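Local coordinates for protein pullulanase (Bacillus acidopullulyticus, PDB 2WAN) that hydrolyses alpha-1,6-glucosidic linkages in pullulan and, as a debranching enzyme, at the branch points of starch polysaccharides, at residues Leu373-Leu379 against Thr404-Asp410; Pro394-Ile399 against Arg512-Pro517. One frame throughout, in Å; residues are numbered along the deposited sequence.

Interaction 1: Leu373-Leu379 against Thr404-Asp410. With ACT (acetate ion), chain P; SO4 (sulfate ion), chain K.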
loop_
_atom_site.group_PDB
_atom_site.type_symbol
_atom_site.label_atom_id
_atom_site.label_comp_id
_atom_site.label_asym_id
_atom_site.label_seq_id
_atom_site.Cartn_x
_atom_site.Cartn_y
_atom_site.Cartn_z
ATOM N N LEU A 373 8.894 23.324 28.282
ATOM C CA LEU A 373 9.854 22.946 27.245
ATOM C C LEU A 373 9.398 23.382 25.844
ATOM O O LEU A 373 9.905 22.892 24.832
ATOM C CB LEU A 373 10.132 21.433 27.275
ATOM C CG LEU A 373 11.098 20.891 28.338
ATOM C CD1 LEU A 373 10.506 21.005 29.730
ATOM C CD2 LEU A 373 11.472 19.447 28.051
ATOM N N GLU A 374 8.458 24.323 25.767
ATOM C CA GLU A 374 8.030 24.797 24.444
ATOM C C GLU A 374 9.210 25.333 23.622
ATOM O O GLU A 374 10.004 26.146 24.101
ATOM C CB GLU A 374 6.910 25.856 24.536
ATOM C CG GLU A 374 6.379 26.314 23.163
ATOM C CD GLU A 374 5.187 27.242 23.252
ATOM O OE1 GLU A 374 4.909 27.767 24.343
ATOM O OE2 GLU A 374 4.537 27.455 22.211
ATOM N N ASN A 375 9.300 24.863 22.377
ATOM C CA ASN A 375 10.337 25.263 21.419
ATOM C C ASN A 375 11.724 24.738 21.720
ATOM O O ASN A 375 12.688 25.154 21.078
ATOM C CB ASN A 375 10.373 26.790 21.217
ATOM C CG ASN A 375 9.044 27.337 20.742
ATOM O OD1 ASN A 375 8.298 26.660 20.037
ATOM N ND2 ASN A 375 8.729 28.556 21.154
ATOM N N TRP A 376 11.814 23.790 22.662
ATOM C CA TRP A 376 13.073 23.084 22.942
ATOM C C TRP A 376 13.265 21.953 21.923
ATOM O O TRP A 376 12.294 21.493 21.303
ATOM C CB TRP A 376 13.060 22.494 24.355
ATOM C CG TRP A 376 13.397 23.492 25.411
ATOM C CD1 TRP A 376 12.683 24.617 25.743
ATOM C CD2 TRP A 376 14.526 23.454 26.293
ATOM N NE1 TRP A 376 13.311 25.291 26.771
ATOM C CE2 TRP A 376 14.443 24.601 27.126
ATOM C CE3 TRP A 376 15.607 22.570 26.454
ATOM C CZ2 TRP A 376 15.398 24.883 28.111
ATOM C CZ3 TRP A 376 16.562 22.852 27.436
ATOM C CH2 TRP A 376 16.442 24.000 28.255
ATOM N N TYR A 377 14.512 21.505 21.760
ATOM C CA TYR A 377 14.826 20.411 20.838
ATOM C C TYR A 377 15.321 19.203 21.619
ATOM O O TYR A 377 15.838 19.339 22.742
ATOM C CB TYR A 377 15.858 20.850 19.788
ATOM C CG TYR A 377 15.346 21.962 18.892
ATOM C CD1 TYR A 377 15.448 23.318 19.277
ATOM C CD2 TYR A 377 14.719 21.666 17.680
ATOM C CE1 TYR A 377 14.968 24.343 18.458
ATOM C CE2 TYR A 377 14.227 22.690 16.857
ATOM C CZ TYR A 377 14.357 24.021 17.245
ATOM O OH TYR A 377 13.871 25.019 16.413
ATOM N N TYR A 378 15.157 18.012 21.053
ATOM C CA TYR A 378 15.611 16.827 21.771
ATOM C C TYR A 378 15.977 15.661 20.870
ATOM O O TYR A 378 15.609 15.603 19.681
ATOM C CB TYR A 378 14.569 16.354 22.797
ATOM C CG TYR A 378 13.321 15.633 22.255
ATOM C CD1 TYR A 378 12.340 16.326 21.541
ATOM C CD2 TYR A 378 13.119 14.263 22.503
ATOM C CE1 TYR A 378 11.192 15.678 21.076
ATOM C CE2 TYR A 378 11.965 13.598 22.043
ATOM C CZ TYR A 378 11.009 14.321 21.340
ATOM O OH TYR A 378 9.868 13.717 20.904
ATOM N N LEU A 379 16.750 14.759 21.458
ATOM C CA LEU A 379 17.111 13.487 20.842
ATOM C C LEU A 379 17.074 12.427 21.919
ATOM O O LEU A 379 17.201 12.744 23.127
ATOM C CB LEU A 379 18.533 13.535 20.285
ATOM C CG LEU A 379 18.788 14.351 19.015
ATOM C CD1 LEU A 379 20.280 14.513 18.754
ATOM C CD2 LEU A 379 18.075 13.703 17.813
ATOM N N THR A 404 17.783 17.262 12.356
ATOM C CA THR A 404 18.924 16.903 13.186
ATOM C C THR A 404 18.420 16.554 14.602
ATOM O O THR A 404 19.054 15.771 15.330
ATOM C CB THR A 404 19.954 18.034 13.267
ATOM O OG1 THR A 404 19.341 19.210 13.816
ATOM C CG2 THR A 404 20.515 18.364 11.868
ATOM N N ARG A 405 17.271 17.134 14.964
ATOM C CA ARG A 405 16.683 17.015 16.295
ATOM C C ARG A 405 15.174 17.103 16.190
ATOM O O ARG A 405 14.658 17.721 15.262
ATOM C CB ARG A 405 17.141 18.176 17.200
ATOM C CG ARG A 405 18.641 18.352 17.242
ATOM C CD ARG A 405 19.104 19.661 17.918
ATOM N NE ARG A 405 20.576 19.628 17.900
ATOM C CZ ARG A 405 21.375 20.528 18.461
ATOM N NH1 ARG A 405 20.871 21.576 19.093
ATOM N NH2 ARG A 405 22.693 20.369 18.385
ATOM N N GLY A 406 14.486 16.496 17.157
ATOM C CA GLY A 406 13.034 16.673 17.308
ATOM C C GLY A 406 12.767 17.987 18.024
ATOM O O GLY A 406 13.652 18.503 18.712
ATOM N N MET A 407 11.566 18.539 17.851
ATOM C CA MET A 407 11.216 19.806 18.492
ATOM C C MET A 407 9.921 19.650 19.281
ATOM O O MET A 407 8.937 19.139 18.764
ATOM C CB MET A 407 11.066 20.906 17.445
ATOM C CG MET A 407 10.840 22.307 18.026
ATOM S SD MET A 407 10.613 23.483 16.681
ATOM C CE MET A 407 10.532 25.002 17.622
ATOM N N ILE A 408 9.932 20.092 20.539
ATOM C CA ILE A 408 8.758 20.031 21.401
ATOM C C ILE A 408 7.932 21.299 21.165
ATOM O O ILE A 408 8.458 22.432 21.273
ATOM C CB ILE A 408 9.182 19.974 22.880
ATOM C CG1 ILE A 408 9.991 18.703 23.163
ATOM C CG2 ILE A 408 7.947 20.062 23.804
ATOM C CD1 ILE A 408 11.181 18.927 24.037
ATOM N N VAL A 409 6.646 21.126 20.851
ATOM C CA VAL A 409 5.800 22.280 20.506
ATOM C C VAL A 409 4.415 22.180 21.138
ATOM O O VAL A 409 3.943 21.075 21.464
ATOM C CB VAL A 409 5.637 22.444 18.943
ATOM C CG1 VAL A 409 6.999 22.678 18.277
ATOM C CG2 VAL A 409 4.928 21.217 18.312
ATOM N N ASP A 410 3.801 23.351 21.314
ATOM C CA ASP A 410 2.399 23.484 21.712
ATOM C C ASP A 410 1.535 23.427 20.441
ATOM O O ASP A 410 1.425 24.423 19.725
ATOM C CB ASP A 410 2.215 24.834 22.399
ATOM C CG ASP A 410 0.791 25.066 22.894
ATOM O OD1 ASP A 410 -0.113 24.239 22.615
ATOM O OD2 ASP A 410 0.593 26.093 23.576
HETATM C C ACT P . 23.281 16.971 17.084
HETATM O O ACT P . 22.445 17.633 16.408
HETATM O OXT ACT P . 23.053 15.749 17.220
HETATM C CH3 ACT P . 24.500 17.589 17.702
HETATM S S SO4 K . 12.910 28.659 28.831
HETATM O O1 SO4 K . 11.580 28.626 29.445
HETATM O O2 SO4 K . 13.851 28.008 29.746
HETATM O O3 SO4 K . 13.307 30.036 28.582
HETATM O O4 SO4 K . 12.849 27.874 27.583
HETATM O O HOH W 1 5.108 25.780 20.106
HETATM O O HOH W 2 1.978 28.303 23.296
#
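In the beta sheet of the CBM48 module, Tyr377 and Tyr378, in strand 377-383, pair antiparallel with Gly406 and Met407. Tyr378 and Gly406 form the hydrogen-bonded pair: Tyr378 N reaches Gly406 O at 2.8 Å from above the carbonyl plane, whereas Gly406 N returns to Tyr378 O in the plane of that second carbonyl. Beyond the non-hydrogen-bonded pair Tyr377-Met407, Ile408 N binds Trp376 O (2.9 Å), and Asn375 N, in the type II turn Leu373-Trp376, closes the ladder on Ile408 O. On one face Met407, fully extended with CG anti to its backbone N (chi1 -174°), slides across the Tyr377 ring: CG sits over the face, 4.1 Å from the centroid, in a CH-pi contact, SD follows obliquely as a Met-aromatic contact, and CE ends 3.6 Å from Tyr377 OH. A leucine in place of Tyr377 would probably cost Met407 this aromatic surface and leave its thioether freer to turn. Ile408 CG1 meets Tyr378 CD1 at 3.7 Å, the two side chains nearly at right angles, while Tyr378 OH is hydrogen-bonded to Asp393. At the turn, Glu374 OE2 and Asp410 OD2 stand 4.4 Å apart, and a water donates to both, which probably eases their repulsion. A sulfate and an acetate, probably from the crystallisation liquor, bind at the flanks: Trp376 NE1 donates to the sulfate, and Arg405 NE to the acetate, while Arg405 NH2 also holds Gly349 O. Strand 377-383 also pairs with 338-344, so 406-407 is a short antiparallel addition to the sheet of this immunoglobulin-like module, as in the N-terminal domains of isoamylases.

Interaction 2: Pro394-Ile399 against Arg512-Pro517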
loop_
_atom_site.group_PDB
_atom_site.type_symbol
_atom_site.label_atom_id
_atom_site.label_comp_id
_atom_site.label_asym_id
_atom_site.label_seq_id
_atom_site.Cartn_x
_atom_site.Cartn_y
_atom_site.Cartn_z
ATOM N N PRO A 394 10.643 8.917 16.624
ATOM C CA PRO A 394 9.747 8.610 15.492
ATOM C C PRO A 394 8.373 9.276 15.626
ATOM O O PRO A 394 7.675 9.471 14.619
ATOM C CB PRO A 394 9.602 7.083 15.570
ATOM C CG PRO A 394 10.907 6.634 16.147
ATOM C CD PRO A 394 11.171 7.676 17.231
ATOM N N TYR A 395 7.998 9.615 16.858
ATOM C CA TYR A 395 6.728 10.278 17.129
ATOM C C TYR A 395 6.809 11.812 17.197
ATOM O O TYR A 395 5.810 12.435 17.531
ATOM C CB TYR A 395 6.107 9.734 18.433
ATOM C CG TYR A 395 5.418 8.395 18.287
ATOM C CD1 TYR A 395 6.161 7.208 18.202
ATOM C CD2 TYR A 395 4.016 8.311 18.221
ATOM C CE1 TYR A 395 5.534 5.957 18.071
ATOM C CE2 TYR A 395 3.370 7.063 18.084
ATOM C CZ TYR A 395 4.147 5.892 18.017
ATOM O OH TYR A 395 3.542 4.669 17.852
ATOM N N ALA A 396 7.970 12.414 16.905
ATOM C CA ALA A 396 8.100 13.875 16.939
ATOM C C ALA A 396 7.089 14.515 15.986
ATOM O O ALA A 396 6.864 13.995 14.880
ATOM C CB ALA A 396 9.532 14.308 16.529
ATOM N N ARG A 397 6.536 15.665 16.401
ATOM C CA ARG A 397 5.557 16.402 15.606
ATOM C C ARG A 397 6.142 17.607 14.883
ATOM O O ARG A 397 5.453 18.221 14.064
ATOM C CB ARG A 397 4.388 16.893 16.469
ATOM C CG ARG A 397 3.758 15.856 17.394
ATOM C CD ARG A 397 3.481 14.507 16.707
ATOM N NE ARG A 397 2.520 13.729 17.502
ATOM C CZ ARG A 397 2.187 12.467 17.249
ATOM N NH1 ARG A 397 2.745 11.809 16.243
ATOM N NH2 ARG A 397 1.278 11.858 18.002
ATOM N N ALA A 398 7.379 17.969 15.229
ATOM C CA ALA A 398 8.117 19.078 14.617
ATOM C C ALA A 398 9.618 18.768 14.782
ATOM O O ALA A 398 9.986 17.857 15.550
ATOM C CB ALA A 398 7.750 20.398 15.287
ATOM N N ILE A 399 10.451 19.481 14.028
ATOM C CA ILE A 399 11.889 19.195 13.939
ATOM C C ILE A 399 12.749 20.459 13.809
ATOM O O ILE A 399 12.253 21.538 13.476
ATOM C CB ILE A 399 12.209 18.284 12.715
ATOM C CG1 ILE A 399 11.565 18.863 11.439
ATOM C CG2 ILE A 399 11.801 16.828 12.977
ATOM C CD1 ILE A 399 12.031 18.176 10.095
ATOM N N ARG A 512 11.058 10.149 6.033
ATOM C CA ARG A 512 11.991 10.136 7.159
ATOM C C ARG A 512 11.287 10.429 8.481
ATOM O O ARG A 512 11.550 9.748 9.484
ATOM C CB ARG A 512 13.108 11.165 6.945
ATOM C CG ARG A 512 14.219 11.185 8.047
ATOM C CD ARG A 512 15.282 12.238 7.700
ATOM N NE ARG A 512 14.704 13.579 7.800
ATOM C CZ ARG A 512 15.052 14.627 7.069
ATOM N NH1 ARG A 512 16.018 14.538 6.160
ATOM N NH2 ARG A 512 14.432 15.779 7.259
ATOM N N ASN A 513 10.445 11.463 8.497
ATOM C CA ASN A 513 9.711 11.841 9.736
ATOM C C ASN A 513 8.206 11.812 9.455
ATOM O O ASN A 513 7.622 12.777 8.954
ATOM C CB ASN A 513 10.161 13.210 10.293
ATOM C CG ASN A 513 11.683 13.319 10.405
ATOM O OD1 ASN A 513 12.304 12.909 11.411
ATOM N ND2 ASN A 513 12.290 13.843 9.369
ATOM N N TYR A 514 7.588 10.678 9.761
ATOM C CA TYR A 514 6.214 10.418 9.315
ATOM C C TYR A 514 5.155 11.370 9.857
ATOM O O TYR A 514 4.091 11.518 9.246
ATOM C CB TYR A 514 5.803 8.982 9.629
ATOM C CG TYR A 514 6.447 7.934 8.738
ATOM C CD1 TYR A 514 5.950 7.680 7.451
ATOM C CD2 TYR A 514 7.533 7.189 9.191
ATOM C CE1 TYR A 514 6.523 6.716 6.638
ATOM C CE2 TYR A 514 8.123 6.220 8.373
ATOM C CZ TYR A 514 7.599 5.996 7.095
ATOM O OH TYR A 514 8.155 5.045 6.271
ATOM N N ASN A 515 5.428 12.001 10.999
ATOM C CA ASN A 515 4.410 12.810 11.678
ATOM C C ASN A 515 4.678 14.308 11.628
ATOM O O ASN A 515 4.136 15.083 12.428
ATOM C CB ASN A 515 4.265 12.303 13.111
ATOM C CG ASN A 515 3.869 10.861 13.123
ATOM O OD1 ASN A 515 2.814 10.513 12.580
ATOM N ND2 ASN A 515 4.726 10.001 13.666
ATOM N N VAL A 516 5.502 14.697 10.657
ATOM C CA VAL A 516 5.930 16.091 10.452
ATOM C C VAL A 516 5.633 16.484 8.995
ATOM O O VAL A 516 5.927 15.710 8.093
ATOM C CB VAL A 516 7.465 16.264 10.700
ATOM C CG1 VAL A 516 7.929 17.704 10.440
ATOM C CG2 VAL A 516 7.867 15.788 12.136
ATOM N N PRO A 517 5.055 17.689 8.762
ATOM C CA PRO A 517 4.863 18.175 7.395
ATOM C C PRO A 517 6.185 18.480 6.709
ATOM O O PRO A 517 7.115 18.995 7.347
ATOM C CB PRO A 517 4.086 19.489 7.597
ATOM C CG PRO A 517 3.417 19.329 8.928
ATOM C CD PRO A 517 4.471 18.628 9.745
HETATM O O HOH W 3 7.759 12.192 12.877
HETATM O O HOH W 4 8.720 9.036 11.930
HETATM O O HOH W 5 3.132 17.371 13.050
#
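Between the CBM48 module and the alpha-amylase-type catalytic domain, the loop carrying Pro394 and Arg397 lies against the type I turn Asn513-Val516. Asn515 ND2 donates to Pro394 O at 3.1 Å, a direct hydrogen bond between the two segments; the carbonyl offers a lone pair and lies close to the amide plane, although the N-H is bent (137°). The other end of the amide, OD1, binds Ser606 of helix 597-614, which fixes its rotation. Bent at chi2 (-46°), the Arg397 chain runs alongside Asn515 and brings NH1 to 3.4 Å from Asn515 CG, the guanidinium almost perpendicular to the amide; Tyr609 takes part in a cation-pi contact with the same group. Val516 uses both branches, CG2 resting on Ala396 O and the backbone of Arg397, CG1 on the side chain of Ile399, 3.9 Å from Ile399 CG1. Waters fill in for direct backbone pairing. One links Pro394 O to Tyr514 N, and another accepts from Asn515 N near Ala396 O. A third donates to Arg397 O at 2.7 Å and to Asn515 O at 2.6 Å, tying the two backbones together beside Pro517.

In the fold
The chain leaves strand 377-383 of interaction 1, passes through 394-399 of interaction 2 and returns to interaction 1 at 404-410, so the segments of the two contacts alternate. Their centres are 11 Å apart. Met407 N lies 2.9 Å from Ala398 O, a probable hydrogen bond that carries the strand 406-407 across to the loop, and Val409 CG1 packs on Ala398 CB at 3.8 Å. Asp393 joins both as well, through Tyr378 OH on one side and Tyr395 N on the other. Interaction 1 lies in the CBM48 sheet, and interaction 2 fastens the loop 394-399 to the catalytic domain, against helix 597-614 and strand 492-494.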